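Local coordinates for protein predicted ATPase involved in replication control, Cdc46/Mcm family (Methanopyrus kandleri AV19, PDB 3F8T) that is a homolog of the MCM replicative helicases and, as in its family, probably binds ATP and single-stranded DNA, at residues A117-E122 against A170-L175; M224-L229 against A463-S468; E238-L243 against A459-R464. The protein carries 2 engineered substitutions. All blocks are in the same frame, centred on the assembly; numbering follows the deposited sequence.

Interaction 1 comes first along the chain. It closes a loop of 47 residues with no helix in it and joins two strands of the OB fold. Interactions 2 and 3 both close loops of more than 200 residues, running from the P-loop domain to the AAA-lid domain. Interaction 3 opens after interaction 2, and its loop lies within the other's. Both end on the same part of helix 449-465, sharing Ala463 and Arg464. Their centres lie about 6 Å apart. Together they fix that helix to helix 219-229 and to the lead into strand 242-245. The centre of interaction 1 is about 37 and 38 Å from theirs, on the opposite side of the chain's centre.

Interaction 1 (A117-E122 against A170-L175); sequences ALISIE and ATLDAL
Ser120 OG is gripped by Glu162 OE2 and the backbone N of Arg107, on a side chain that leaves its strand away from Leu172, while its neighbours Ile119 and Ile121 both touch Leu172. No hydrogen bond crosses between 117-122 and 170-175. The contact is made by apolar branches alone. Leu172 holds CG anti to the backbone N (chi1 -175°), which carries its two methyls over to the other strand. There they divide their work. CD1 packs on Ile119 CG1 at 3.7 Å, the two side chains meeting at a slant. CD2 lies 3.7 Å from Ile121 CG1, and this pair meets tip to tip. A separate touch is made near the corner of the chain at Leu175. Its CD1 is 3.8 Å from Leu118 CD1, with the side chains at about a right angle, and both leucines also rest on Phe98. The touching parts of the backbones run 106° apart. The two strands do not pair with each other; strand 160-168 pairs with both. Buried Leu172 meets Ile119 and Ile121 across the inside of the curled sheet, consistent with the apolar core of an OB-fold barrel.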
loop_
_atom_site.group_PDB
_atom_site.type_symbol
_atom_site.label_atom_id
_atom_site.label_comp_id
_atom_site.label_asym_id
_atom_site.label_seq_id
_atom_site.Cartn_x
_atom_site.Cartn_y
_atom_site.Cartn_z
ATOM N N ALA A 117 11.741 22.919 13.942
ATOM C CA ALA A 117 10.801 22.193 14.799
ATOM C C ALA A 117 10.941 20.668 14.746
ATOM O O ALA A 117 11.330 20.092 13.708
ATOM C CB ALA A 117 9.374 22.586 14.448
ATOM N N LEU A 118 10.604 20.032 15.870
ATOM C CA LEU A 118 10.428 18.588 15.940
ATOM C C LEU A 118 9.062 18.248 15.370
ATOM O O LEU A 118 8.036 18.807 15.796
ATOM C CB LEU A 118 10.502 18.110 17.400
ATOM C CG LEU A 118 10.139 16.640 17.649
ATOM C CD1 LEU A 118 11.255 15.734 17.155
ATOM C CD2 LEU A 118 9.899 16.460 19.133
ATOM N N ILE A 119 9.047 17.342 14.403
ATOM C CA ILE A 119 7.816 16.941 13.736
ATOM C C ILE A 119 7.870 15.456 13.387
ATOM O O ILE A 119 8.941 14.842 13.445
ATOM C CB ILE A 119 7.561 17.764 12.420
ATOM C CG1 ILE A 119 8.515 17.329 11.297
ATOM C CG2 ILE A 119 7.664 19.286 12.693
ATOM C CD1 ILE A 119 8.053 17.680 9.904
ATOM N N SER A 120 6.722 14.888 13.005
ATOM C CA SER A 120 6.755 13.628 12.257
ATOM C C SER A 120 6.130 13.830 10.879
ATOM O O SER A 120 5.279 14.714 10.690
ATOM C CB SER A 120 6.083 12.475 13.017
ATOM O OG SER A 120 4.686 12.454 12.813
ATOM N N ILE A 121 6.614 13.056 9.913
ATOM C CA ILE A 121 5.948 12.924 8.621
ATOM C C ILE A 121 5.548 11.469 8.437
ATOM O O ILE A 121 6.118 10.579 9.071
ATOM C CB ILE A 121 6.828 13.422 7.430
ATOM C CG1 ILE A 121 8.138 12.623 7.287
ATOM C CG2 ILE A 121 7.085 14.915 7.570
ATOM C CD1 ILE A 121 8.877 12.845 5.947
ATOM N N GLU A 122 4.570 11.232 7.571
ATOM C CA GLU A 122 4.202 9.881 7.230
ATOM C C GLU A 122 3.902 9.796 5.742
ATOM O O GLU A 122 3.190 10.644 5.196
ATOM C CB GLU A 122 2.987 9.459 8.048
ATOM C CG GLU A 122 2.561 8.008 7.854
ATOM C CD GLU A 122 1.329 7.696 8.672
ATOM O OE1 GLU A 122 0.251 8.212 8.329
ATOM O OE2 GLU A 122 1.445 6.961 9.672
ATOM N N ALA A 170 14.200 22.960 4.833
ATOM C CA ALA A 170 13.431 22.108 3.918
ATOM C C ALA A 170 13.905 20.651 3.836
ATOM O O ALA A 170 13.534 19.934 2.898
ATOM C CB ALA A 170 13.346 22.746 2.502
ATOM N N THR A 171 14.720 20.224 4.802
ATOM C CA THR A 171 15.112 18.816 4.966
ATOM C C THR A 171 14.795 18.339 6.389
ATOM O O THR A 171 15.060 19.044 7.373
ATOM C CB THR A 171 16.619 18.583 4.651
ATOM O OG1 THR A 171 16.875 18.862 3.263
ATOM C CG2 THR A 171 17.041 17.137 4.942
ATOM N N LEU A 172 14.233 17.136 6.493
ATOM C CA LEU A 172 13.966 16.536 7.785
ATOM C C LEU A 172 15.180 15.725 8.198
ATOM O O LEU A 172 15.573 14.792 7.492
ATOM C CB LEU A 172 12.715 15.635 7.718
ATOM C CG LEU A 172 12.246 15.026 9.047
ATOM C CD1 LEU A 172 11.705 16.131 9.963
ATOM C CD2 LEU A 172 11.191 13.971 8.820
ATOM N N ASP A 173 15.790 16.097 9.324
ATOM C CA ASP A 173 16.856 15.305 9.909
ATOM C C ASP A 173 16.240 14.232 10.789
ATOM O O ASP A 173 15.771 14.509 11.886
ATOM C CB ASP A 173 17.818 16.187 10.725
ATOM C CG ASP A 173 18.781 16.949 9.837
ATOM O OD1 ASP A 173 19.583 16.284 9.146
ATOM O OD2 ASP A 173 18.746 18.198 9.834
ATOM N N ALA A 174 16.262 13.002 10.300
ATOM C CA ALA A 174 15.594 11.896 10.957
ATOM C C ALA A 174 16.212 11.572 12.319
ATOM O O ALA A 174 17.443 11.491 12.458
ATOM C CB ALA A 174 15.594 10.654 10.031
ATOM N N LEU A 175 15.341 11.402 13.310
ATOM C CA LEU A 175 15.714 10.902 14.638
ATOM C C LEU A 175 15.297 9.442 14.816
ATOM O O LEU A 175 15.989 8.663 15.464
ATOM C CB LEU A 175 15.049 11.747 15.726
ATOM C CG LEU A 175 15.565 13.180 15.876
ATOM C CD1 LEU A 175 14.581 13.984 16.714
ATOM C CD2 LEU A 175 16.976 13.215 16.492
#

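Interaction 2 (M224-L229 against A463-S468); sequences MLALQL and ARMRLS
Leu227 and Met465 mark the nearest approach of the two backbones, with their CA atoms 7.8 Å apart, where the last turns of helix 219-229 face the C-terminal end of helix 449-465. Met465 spans this gap almost alone. Its CG stands anti to the backbone N and the chain stays extended to SD, then bends at chi3 (-100°). The bend lays the CE methyl on the helix opposite. CE is 3.7 Å from Leu227 CD2 and 3.9 Å from Ala226 CB. It also meets the backbone there, 3.7 Å from Ala226 O. Met465 SD also lies against the same leucine methyl, 4.0 Å from Leu227 CD2, and the two side chains cross at about a right angle. Phe230 also packs on Met465, and Phe208 on Ala226.

A Schellman motif ends helix 449-465, with Ser468 N bonded to Ala463 O, Leu467 N bonded to Arg464 O, and Leu467 at positive phi. Ala463 O also accepts from Arg466 N, and its two donors come from opposite faces of its plane. Tyr402 OH bonds Met465 O. No hydrogen bond or charge pair links the two segments, so the AAA-lid helix meets the P-loop domain here through a buried, non-directional apolar contact.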
loop_
_atom_site.group_PDB
_atom_site.type_symbol
_atom_site.label_atom_id
_atom_site.label_comp_id
_atom_site.label_asym_id
_atom_site.label_seq_id
_atom_site.Cartn_x
_atom_site.Cartn_y
_atom_site.Cartn_z
ATOM N N MET A 224 -16.385 -7.955 -10.141
ATOM C CA MET A 224 -14.964 -8.335 -10.277
ATOM C C MET A 224 -14.015 -7.287 -9.686
ATOM O O MET A 224 -13.101 -7.614 -8.936
ATOM C CB MET A 224 -14.614 -8.515 -11.754
ATOM C CG MET A 224 -15.289 -9.685 -12.417
ATOM S SD MET A 224 -14.709 -9.745 -14.140
ATOM C CE MET A 224 -15.556 -11.241 -14.615
ATOM N N LEU A 225 -14.220 -6.028 -10.058
ATOM C CA LEU A 225 -13.402 -4.929 -9.550
ATOM C C LEU A 225 -13.614 -4.668 -8.059
ATOM O O LEU A 225 -12.664 -4.328 -7.358
ATOM C CB LEU A 225 -13.655 -3.654 -10.356
ATOM C CG LEU A 225 -13.454 -3.761 -11.877
ATOM C CD1 LEU A 225 -13.459 -2.374 -12.494
ATOM C CD2 LEU A 225 -12.163 -4.424 -12.205
ATOM N N ALA A 226 -14.857 -4.794 -7.586
ATOM C CA ALA A 226 -15.127 -4.712 -6.139
ATOM C C ALA A 226 -14.307 -5.756 -5.362
ATOM O O ALA A 226 -13.594 -5.429 -4.411
ATOM C CB ALA A 226 -16.605 -4.890 -5.861
ATOM N N LEU A 227 -14.375 -7.012 -5.792
ATOM C CA LEU A 227 -13.649 -8.065 -5.090
ATOM C C LEU A 227 -12.128 -7.893 -5.254
ATOM O O LEU A 227 -11.356 -8.182 -4.349
ATOM C CB LEU A 227 -14.144 -9.450 -5.543
ATOM C CG LEU A 227 -15.606 -9.765 -5.152
ATOM C CD1 LEU A 227 -16.093 -10.981 -5.895
ATOM C CD2 LEU A 227 -15.763 -9.973 -3.633
ATOM N N GLN A 228 -11.684 -7.407 -6.406
ATOM C CA GLN A 228 -10.256 -7.059 -6.526
ATOM C C GLN A 228 -9.772 -6.072 -5.433
ATOM O O GLN A 228 -8.726 -6.291 -4.815
ATOM C CB GLN A 228 -9.919 -6.533 -7.926
ATOM C CG GLN A 228 -8.443 -6.122 -8.048
ATOM C CD GLN A 228 -8.117 -5.581 -9.409
ATOM O OE1 GLN A 228 -8.839 -4.729 -9.932
ATOM N NE2 GLN A 228 -7.026 -6.079 -10.010
ATOM N N LEU A 229 -10.546 -5.021 -5.178
ATOM C CA LEU A 229 -10.207 -4.074 -4.098
ATOM C C LEU A 229 -10.033 -4.788 -2.763
ATOM O O LEU A 229 -9.075 -4.539 -2.039
ATOM C CB LEU A 229 -11.270 -2.976 -3.958
ATOM C CG LEU A 229 -11.214 -1.903 -5.064
ATOM C CD1 LEU A 229 -12.522 -1.092 -5.045
ATOM C CD2 LEU A 229 -10.009 -0.993 -4.915
ATOM N N ALA A 463 -15.320 -12.790 1.536
ATOM C CA ALA A 463 -15.380 -12.961 2.996
ATOM C C ALA A 463 -14.849 -11.700 3.703
ATOM O O ALA A 463 -15.430 -11.246 4.695
ATOM C CB ALA A 463 -14.623 -14.224 3.437
ATOM N N ARG A 464 -13.769 -11.107 3.188
ATOM C CA ARG A 464 -13.303 -9.813 3.735
ATOM C C ARG A 464 -14.390 -8.736 3.654
ATOM O O ARG A 464 -14.562 -7.922 4.578
ATOM C CB ARG A 464 -12.019 -9.336 3.030
ATOM C CG ARG A 464 -10.837 -10.265 3.290
ATOM C CD ARG A 464 -9.475 -9.691 2.884
ATOM N NE ARG A 464 -9.242 -10.056 1.507
ATOM C CZ ARG A 464 -8.516 -11.077 1.093
ATOM N NH1 ARG A 464 -7.845 -11.851 1.939
ATOM N NH2 ARG A 464 -8.434 -11.287 -0.194
ATOM N N MET A 465 -15.133 -8.746 2.545
ATOM C CA MET A 465 -16.209 -7.784 2.299
ATOM C C MET A 465 -17.360 -7.924 3.296
ATOM O O MET A 465 -18.135 -6.974 3.503
ATOM C CB MET A 465 -16.735 -7.991 0.883
ATOM C CG MET A 465 -17.389 -6.807 0.253
ATOM S SD MET A 465 -17.782 -7.273 -1.453
ATOM C CE MET A 465 -16.469 -6.525 -2.372
ATOM N N ARG A 466 -17.480 -9.113 3.890
ATOM C CA ARG A 466 -18.485 -9.397 4.919
ATOM C C ARG A 466 -17.879 -9.239 6.307
ATOM O O ARG A 466 -18.513 -9.612 7.311
ATOM C CB ARG A 466 -18.987 -10.845 4.793
ATOM C CG ARG A 466 -19.805 -11.182 3.570
ATOM C CD ARG A 466 -20.431 -12.581 3.695
ATOM N NE ARG A 466 -19.425 -13.648 3.778
ATOM C CZ ARG A 466 -19.066 -14.266 4.901
ATOM N NH1 ARG A 466 -19.642 -13.952 6.057
ATOM N NH2 ARG A 466 -18.131 -15.206 4.872
ATOM N N LEU A 467 -16.660 -8.702 6.358
ATOM C CA LEU A 467 -15.870 -8.575 7.585
ATOM C C LEU A 467 -15.722 -9.923 8.289
ATOM O O LEU A 467 -15.847 -10.019 9.514
ATOM C CB LEU A 467 -16.487 -7.518 8.535
ATOM C CG LEU A 467 -16.682 -6.091 8.009
ATOM C CD1 LEU A 467 -17.338 -5.235 9.094
ATOM C CD2 LEU A 467 -15.343 -5.466 7.585
ATOM N N SER A 468 -15.431 -10.966 7.517
ATOM C CA SER A 468 -15.319 -12.293 8.086
ATOM C C SER A 468 -13.949 -12.950 7.880
ATOM O O SER A 468 -13.250 -12.696 6.886
ATOM C CB SER A 468 -16.447 -13.183 7.556
ATOM O OG SER A 468 -16.219 -14.527 7.919
#

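Interaction 3 (E238-L243 against A459-R464); sequences ERLHVL and AKAHAR
Glu238 folds back at chi2 (-71°), and this bend turns its carboxylate to Lys460 and Arg464, one turn apart on helix 449-465. Lys460 stays extended beyond CG, while Arg464 bends at chi3. The two basic groups then take different oxygens. Lys460 NZ bonds Glu238 OE2 at 3.0 Å, on the syn lone pair. Arg464 NH1 bonds Glu238 OE1 at 3.0 Å, on the anti lone pair. This second bond is nearly straight (168°), and OE1 lies in the guanidinium plane, at its edge. The carboxylate plane is turned 78° from that of the guanidinium, so the pair shares a single bond and not a two-pronged one. Lys460 also passes its aliphatic part by the carboxylate, with CD 3.4 Å from Glu238 OE1.

Arg464 has a second partner: its NE bonds Phe230 O. Lys460 O of its own helix lies over the centre of one guanidinium face, without bonding it. Beside the charges, Leu240 CD1 packs loosely on Ala461 CB at 4.3 Å. Leu240 O accepts from Gln228 NE2, which ties this lead-in to helix 219-229. An alanine in place of Glu238 would probably leave Lys460 and Arg464 as two buried positive charges without their shared counter-ion.

The residues from Glu238 lead into strand 242-245, the first strand of the five-stranded parallel sheet, whose order (2-3-4-1-5) is that of an AAA+ core. The buried salt-bridge network thus pins the AAA-lid helix beside the start of that sheet. One carboxylate balancing two buried basic groups probably keeps its negative charge and favours the helix lying against this loop.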
loop_
_atom_site.group_PDB
_atom_site.type_symbol
_atom_site.label_atom_id
_atom_site.label_comp_id
_atom_site.label_asym_id
_atom_site.label_seq_id
_atom_site.Cartn_x
_atom_site.Cartn_y
_atom_site.Cartn_z
ATOM N N GLU A 238 -2.948 -13.967 -2.425
ATOM C CA GLU A 238 -4.315 -13.442 -2.172
ATOM C C GLU A 238 -4.828 -12.454 -3.211
ATOM O O GLU A 238 -6.045 -12.313 -3.401
ATOM C CB GLU A 238 -4.367 -12.687 -0.840
ATOM C CG GLU A 238 -3.945 -13.484 0.357
ATOM C CD GLU A 238 -4.953 -14.527 0.687
ATOM O OE1 GLU A 238 -5.987 -14.156 1.269
ATOM O OE2 GLU A 238 -4.724 -15.707 0.330
ATOM N N ARG A 239 -3.893 -11.740 -3.832
ATOM C CA ARG A 239 -4.217 -10.588 -4.658
ATOM C C ARG A 239 -4.792 -11.021 -6.006
ATOM O O ARG A 239 -4.311 -11.992 -6.597
ATOM C CB ARG A 239 -2.958 -9.735 -4.843
ATOM C CG ARG A 239 -2.476 -9.110 -3.523
ATOM C CD ARG A 239 -1.248 -8.246 -3.715
ATOM N NE ARG A 239 -0.074 -9.009 -4.128
ATOM C CZ ARG A 239 0.708 -9.696 -3.298
ATOM N NH1 ARG A 239 0.453 -9.746 -1.982
ATOM N NH2 ARG A 239 1.749 -10.339 -3.787
ATOM N N LEU A 240 -5.802 -10.286 -6.479
ATOM C CA LEU A 240 -6.467 -10.572 -7.747
ATOM C C LEU A 240 -6.016 -9.622 -8.833
ATOM O O LEU A 240 -5.864 -8.422 -8.596
ATOM C CB LEU A 240 -7.995 -10.483 -7.614
ATOM C CG LEU A 240 -8.710 -11.632 -6.890
ATOM C CD1 LEU A 240 -9.978 -11.134 -6.235
ATOM C CD2 LEU A 240 -9.020 -12.748 -7.860
ATOM N N HIS A 241 -5.835 -10.164 -10.035
ATOM C CA HIS A 241 -5.439 -9.370 -11.199
ATOM C C HIS A 241 -6.518 -9.463 -12.257
ATOM O O HIS A 241 -6.984 -10.563 -12.588
ATOM C CB HIS A 241 -4.089 -9.853 -11.729
ATOM C CG HIS A 241 -3.040 -9.972 -10.656
ATOM N ND1 HIS A 241 -2.602 -8.884 -9.930
ATOM C CD2 HIS A 241 -2.374 -11.043 -10.165
ATOM C CE1 HIS A 241 -1.697 -9.277 -9.049
ATOM N NE2 HIS A 241 -1.546 -10.584 -9.163
ATOM N N VAL A 242 -6.936 -8.309 -12.753
ATOM C CA VAL A 242 -8.121 -8.211 -13.621
ATOM C C VAL A 242 -7.745 -7.422 -14.869
ATOM O O VAL A 242 -7.119 -6.365 -14.775
ATOM C CB VAL A 242 -9.338 -7.550 -12.883
ATOM C CG1 VAL A 242 -10.542 -7.405 -13.812
ATOM C CG2 VAL A 242 -9.771 -8.378 -11.649
ATOM N N LEU A 243 -8.117 -7.952 -16.033
ATOM C CA LEU A 243 -7.933 -7.250 -17.298
ATOM C C LEU A 243 -9.297 -6.807 -17.823
ATOM O O LEU A 243 -10.163 -7.646 -18.056
ATOM C CB LEU A 243 -7.277 -8.177 -18.326
ATOM C CG LEU A 243 -7.113 -7.650 -19.769
ATOM C CD1 LEU A 243 -6.332 -6.339 -19.797
ATOM C CD2 LEU A 243 -6.441 -8.718 -20.642
ATOM N N ALA A 459 -13.288 -15.743 -3.439
ATOM C CA ALA A 459 -14.094 -16.106 -2.259
ATOM C C ALA A 459 -13.550 -15.505 -0.956
ATOM O O ALA A 459 -14.328 -15.057 -0.106
ATOM C CB ALA A 459 -14.228 -17.619 -2.141
ATOM N N LYS A 460 -12.226 -15.512 -0.798
ATOM C CA LYS A 460 -11.574 -14.848 0.332
ATOM C C LYS A 460 -11.887 -13.340 0.312
ATOM O O LYS A 460 -12.205 -12.748 1.347
ATOM C CB LYS A 460 -10.063 -15.094 0.297
ATOM C CG LYS A 460 -9.637 -16.566 0.620
ATOM C CD LYS A 460 -8.104 -16.714 0.541
ATOM C CE LYS A 460 -7.609 -18.061 1.091
ATOM N NZ LYS A 460 -6.163 -18.272 0.697
ATOM N N ALA A 461 -11.790 -12.721 -0.868
ATOM C CA ALA A 461 -12.130 -11.303 -1.004
ATOM C C ALA A 461 -13.561 -11.006 -0.576
ATOM O O ALA A 461 -13.816 -10.022 0.145
ATOM C CB ALA A 461 -11.873 -10.812 -2.435
ATOM N N HIS A 462 -14.502 -11.870 -0.972
ATOM C CA HIS A 462 -15.881 -11.660 -0.576
ATOM C C HIS A 462 -16.056 -11.847 0.945
ATOM O O HIS A 462 -16.839 -11.135 1.577
ATOM C CB HIS A 462 -16.857 -12.535 -1.360
ATOM C CG HIS A 462 -18.289 -12.229 -1.047
ATOM N ND1 HIS A 462 -18.895 -11.049 -1.428
ATOM C CD2 HIS A 462 -19.213 -12.914 -0.336
ATOM C CE1 HIS A 462 -20.144 -11.035 -0.992
ATOM N NE2 HIS A 462 -20.361 -12.153 -0.324
ATOM N N ALA A 463 -15.320 -12.790 1.536
ATOM C CA ALA A 463 -15.380 -12.961 2.996
ATOM C C ALA A 463 -14.849 -11.700 3.703
ATOM O O ALA A 463 -15.430 -11.246 4.695
ATOM C CB ALA A 463 -14.623 -14.224 3.437
ATOM N N ARG A 464 -13.769 -11.107 3.188
ATOM C CA ARG A 464 -13.303 -9.813 3.735
ATOM C C ARG A 464 -14.390 -8.736 3.654
ATOM O O ARG A 464 -14.562 -7.922 4.578
ATOM C CB ARG A 464 -12.019 -9.336 3.030
ATOM C CG ARG A 464 -10.837 -10.265 3.290
ATOM C CD ARG A 464 -9.475 -9.691 2.884
ATOM N NE ARG A 464 -9.242 -10.056 1.507
ATOM C CZ ARG A 464 -8.516 -11.077 1.093
ATOM N NH1 ARG A 464 -7.845 -11.851 1.939
ATOM N NH2 ARG A 464 -8.434 -11.287 -0.194
#